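Local coordinates for GGDEF and EAL domain-containing protein (Vibrio cholerae O1 str. 2010EL-1786, PDB 6PWJ) that probably takes part in cyclic di-GMP signalling through its GGDEF and EAL domains, although its own activity is not established, at residues Lys8-Leu13 / Thr374-Thr379. Sequence-based numbering, arbitrary orientation.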
ATOM      1  N   LYS A   8      -5.302   1.215 -21.577  1.00 45.34           N
ATOM      2  CA  LYS A   8      -6.058  -0.027 -21.682  1.00 55.38           C
ATOM      3  C   LYS A   8      -5.133  -1.224 -21.860  1.00 57.47           C
ATOM      4  O   LYS A   8      -5.423  -2.317 -21.358  1.00 57.69           O
ATOM      5  CB  LYS A   8      -7.060   0.059 -22.833  1.00 67.93           C
ATOM      6  CG  LYS A   8      -8.203   1.029 -22.574  1.00 81.76           C
ATOM      7  CD  LYS A   8      -9.145   1.121 -23.764  1.00 92.98           C
ATOM      8  CE  LYS A   8     -10.267   2.113 -23.498  1.00 93.52           C
ATOM      9  NZ  LYS A   8     -11.146   2.296 -24.685  1.00 91.21           N
ATOM     10  N   GLU A   9      -4.016  -1.042 -22.570  1.00 54.80           N
ATOM     11  CA  GLU A   9      -3.021  -2.105 -22.654  1.00 50.95           C
ATOM     12  C   GLU A   9      -2.414  -2.391 -21.287  1.00 51.92           C
ATOM     13  O   GLU A   9      -2.174  -3.552 -20.933  1.00 52.22           O
ATOM     14  CB  GLU A   9      -1.927  -1.731 -23.653  1.00 54.58           C
ATOM     15  CG  GLU A   9      -0.909  -2.835 -23.892  1.00 66.19           C
ATOM     16  CD  GLU A   9       0.456  -2.300 -24.275  1.00 77.10           C
ATOM     17  OE1 GLU A   9       0.863  -1.257 -23.721  1.00 77.31           O
ATOM     18  OE2 GLU A   9       1.121  -2.919 -25.132  1.00 81.27           O
ATOM     19  N   ALA A  10      -2.153  -1.340 -20.505  1.00 53.07           N
ATOM     20  CA  ALA A  10      -1.584  -1.529 -19.176  1.00 46.75           C
ATOM     21  C   ALA A  10      -2.573  -2.215 -18.244  1.00 31.64           C
ATOM     22  O   ALA A  10      -2.186  -3.064 -17.433  1.00 42.57           O
ATOM     23  CB  ALA A  10      -1.144  -0.184 -18.598  1.00 32.64           C
ATOM     24  N   GLN A  11      -3.856  -1.861 -18.344  1.00 32.27           N
ATOM     25  CA  GLN A  11      -4.858  -2.483 -17.489  1.00 33.25           C
ATOM     26  C   GLN A  11      -5.104  -3.935 -17.881  1.00 35.58           C
ATOM     27  O   GLN A  11      -5.396  -4.767 -17.014  1.00 36.30           O
ATOM     28  CB  GLN A  11      -6.156  -1.678 -17.538  1.00 32.28           C
ATOM     29  CG  GLN A  11      -5.994  -0.239 -17.066  1.00 44.13           C
ATOM     30  CD  GLN A  11      -7.235   0.599 -17.291  1.00 53.55           C
ATOM     31  OE1 GLN A  11      -7.207   1.822 -17.147  1.00 51.64           O
ATOM     32  NE2 GLN A  11      -8.334  -0.055 -17.649  1.00 67.67           N
ATOM     33  N   GLN A  12      -4.986  -4.260 -19.170  1.00 35.41           N
ATOM     34  CA  GLN A  12      -5.088  -5.655 -19.587  1.00 41.73           C
ATOM     35  C   GLN A  12      -3.918  -6.469 -19.048  1.00 45.04           C
ATOM     36  O   GLN A  12      -4.111  -7.540 -18.460  1.00 43.07           O
ATOM     37  CB  GLN A  12      -5.147  -5.751 -21.112  1.00 52.58           C
ATOM     38  CG  GLN A  12      -6.401  -5.169 -21.739  1.00 68.01           C
ATOM     39  CD  GLN A  12      -6.459  -5.409 -23.236  1.00 81.03           C
ATOM     40  OE1 GLN A  12      -6.315  -6.541 -23.700  1.00 85.86           O
ATOM     41  NE2 GLN A  12      -6.660  -4.341 -24.000  1.00 86.94           N
ATOM     42  N   LEU A  13      -2.693  -5.974 -19.239  1.00 41.44           N
ATOM     43  CA  LEU A  13      -1.518  -6.702 -18.774  1.00 42.36           C
ATOM     44  C   LEU A  13      -1.524  -6.854 -17.257  1.00 41.41           C
ATOM     45  O   LEU A  13      -1.193  -7.923 -16.732  1.00 39.57           O
ATOM     46  CB  LEU A  13      -0.246  -5.997 -19.241  1.00 37.44           C
ATOM     47  CG  LEU A  13       0.008  -6.009 -20.749  1.00 42.40           C
ATOM     48  CD1 LEU A  13       1.221  -5.161 -21.097  1.00 44.76           C
ATOM     49  CD2 LEU A  13       0.192  -7.434 -21.244  1.00 33.83           C
ATOM     50  N   THR A 374       6.481  -2.275 -17.986  1.00 30.99           N
ATOM     51  CA  THR A 374       6.729  -1.401 -19.127  1.00 32.60           C
ATOM     52  C   THR A 374       5.458  -0.671 -19.545  1.00 44.96           C
ATOM     53  O   THR A 374       5.466   0.546 -19.755  1.00 45.49           O
ATOM     54  CB  THR A 374       7.291  -2.210 -20.296  1.00 33.96           C
ATOM     55  OG1 THR A 374       8.523  -2.827 -19.902  1.00 55.52           O
ATOM     56  CG2 THR A 374       7.539  -1.308 -21.493  1.00 35.85           C
ATOM     57  N   SER A 375       4.350  -1.405 -19.662  1.00 49.37           N
ATOM     58  CA  SER A 375       3.101  -0.793 -20.106  1.00 50.17           C
ATOM     59  C   SER A 375       2.593   0.220 -19.087  1.00 41.65           C
ATOM     60  O   SER A 375       2.214   1.341 -19.447  1.00 37.32           O
ATOM     61  CB  SER A 375       2.052  -1.875 -20.364  1.00 50.91           C
ATOM     62  OG  SER A 375       0.852  -1.315 -20.868  1.00 56.54           O
ATOM     63  N   ILE A 376       2.582  -0.157 -17.806  1.00 40.71           N
ATOM     64  CA  ILE A 376       2.093   0.747 -16.769  1.00 47.47           C
ATOM     65  C   ILE A 376       2.984   1.978 -16.667  1.00 54.02           C
ATOM     66  O   ILE A 376       2.513   3.070 -16.327  1.00 48.51           O
ATOM     67  CB  ILE A 376       1.993   0.009 -15.420  1.00 45.04           C
ATOM     68  CG1 ILE A 376       0.798   0.516 -14.611  1.00 47.78           C
ATOM     69  CG2 ILE A 376       3.275   0.180 -14.621  1.00 56.39           C
ATOM     70  CD1 ILE A 376      -0.526  -0.077 -15.035  1.00 69.41           C
ATOM     71  N   SER A 377       4.277   1.827 -16.961  1.00 45.57           N
ATOM     72  CA  SER A 377       5.200   2.953 -16.877  1.00 39.99           C
ATOM     73  C   SER A 377       5.140   3.823 -18.128  1.00 44.02           C
ATOM     74  O   SER A 377       5.252   5.051 -18.037  1.00 34.38           O
ATOM     75  CB  SER A 377       6.625   2.446 -16.645  1.00 40.51           C
ATOM     76  OG  SER A 377       6.691   1.634 -15.485  1.00 40.65           O
ATOM     77  N   ARG A 378       4.970   3.208 -19.301  1.00 44.81           N
ATOM     78  CA  ARG A 378       4.819   3.991 -20.524  1.00 55.50           C
ATOM     79  C   ARG A 378       3.609   4.911 -20.441  1.00 50.18           C
ATOM     80  O   ARG A 378       3.644   6.041 -20.943  1.00 55.43           O
ATOM     81  CB  ARG A 378       4.696   3.071 -21.738  1.00 65.80           C
ATOM     82  CG  ARG A 378       6.009   2.696 -22.407  1.00 68.46           C
ATOM     83  CD  ARG A 378       5.742   2.132 -23.797  1.00 68.28           C
ATOM     84  NE  ARG A 378       4.898   0.941 -23.742  1.00 84.55           N
ATOM     85  CZ  ARG A 378       5.260  -0.256 -24.193  1.00 82.95           C
ATOM     86  NH1 ARG A 378       6.450  -0.423 -24.755  1.00 75.81           N
ATOM     87  NH2 ARG A 378       4.427  -1.283 -24.092  1.00 71.38           N
ATOM     88  N   THR A 379       2.525   4.443 -19.813  1.00 51.87           N
ATOM     89  CA  THR A 379       1.309   5.246 -19.728  1.00 52.75           C
ATOM     90  C   THR A 379       1.589   6.615 -19.122  1.00 54.87           C
ATOM     91  O   THR A 379       1.081   7.633 -19.607  1.00 69.00           O
ATOM     92  CB  THR A 379       0.246   4.506 -18.916  1.00 57.63           C
ATOM     93  OG1 THR A 379      -0.180   3.342 -19.635  1.00 65.59           O
ATOM     94  CG2 THR A 379      -0.950   5.409 -18.662  1.00 53.46           C
TER
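Ser375 and Ala10 face each other where helix 3-18, at the N-terminal end of the chain, lies nearly antiparallel against helix 367-381 of the EAL domain. Their CA atoms are 4.8 Å apart, and the axes of the two short segments approach to 8.2 Å at 152°, a close approach consistent with the small side chains of Ala10 and Ser375. The methyl of Ala10 is bordered by the Ser375 hydroxyl, by the tip of Ile376, whose CD1 lies 3.6 Å from Ala10 CB, and by Thr379 OG1. One turn along helix 3-18 from Glu9, Leu13 CD1 packs against Ser375 CB. Ser375 points OG at helix 3-18 because its chi1 of -177° sets the hydroxyl trans to the amide nitrogen, and it appears to donate to Glu9 OE1 (2.9 Å from OG). The extended Glu9 side chain also brings OE1 to the edge of the Arg378 guanidinium, near its plane, in a long salt bridge, 3.6 Å from OE1 to Arg378 NH2; the doubtful placing of OE1 makes both interactions less certain. Thr379 OG1 donates a hydrogen bond to Ser375 O. The contact therefore rests chiefly on close packing round Ala10 and Ser375, while Glu9 may add a hydroxyl bond and a weak charge attraction.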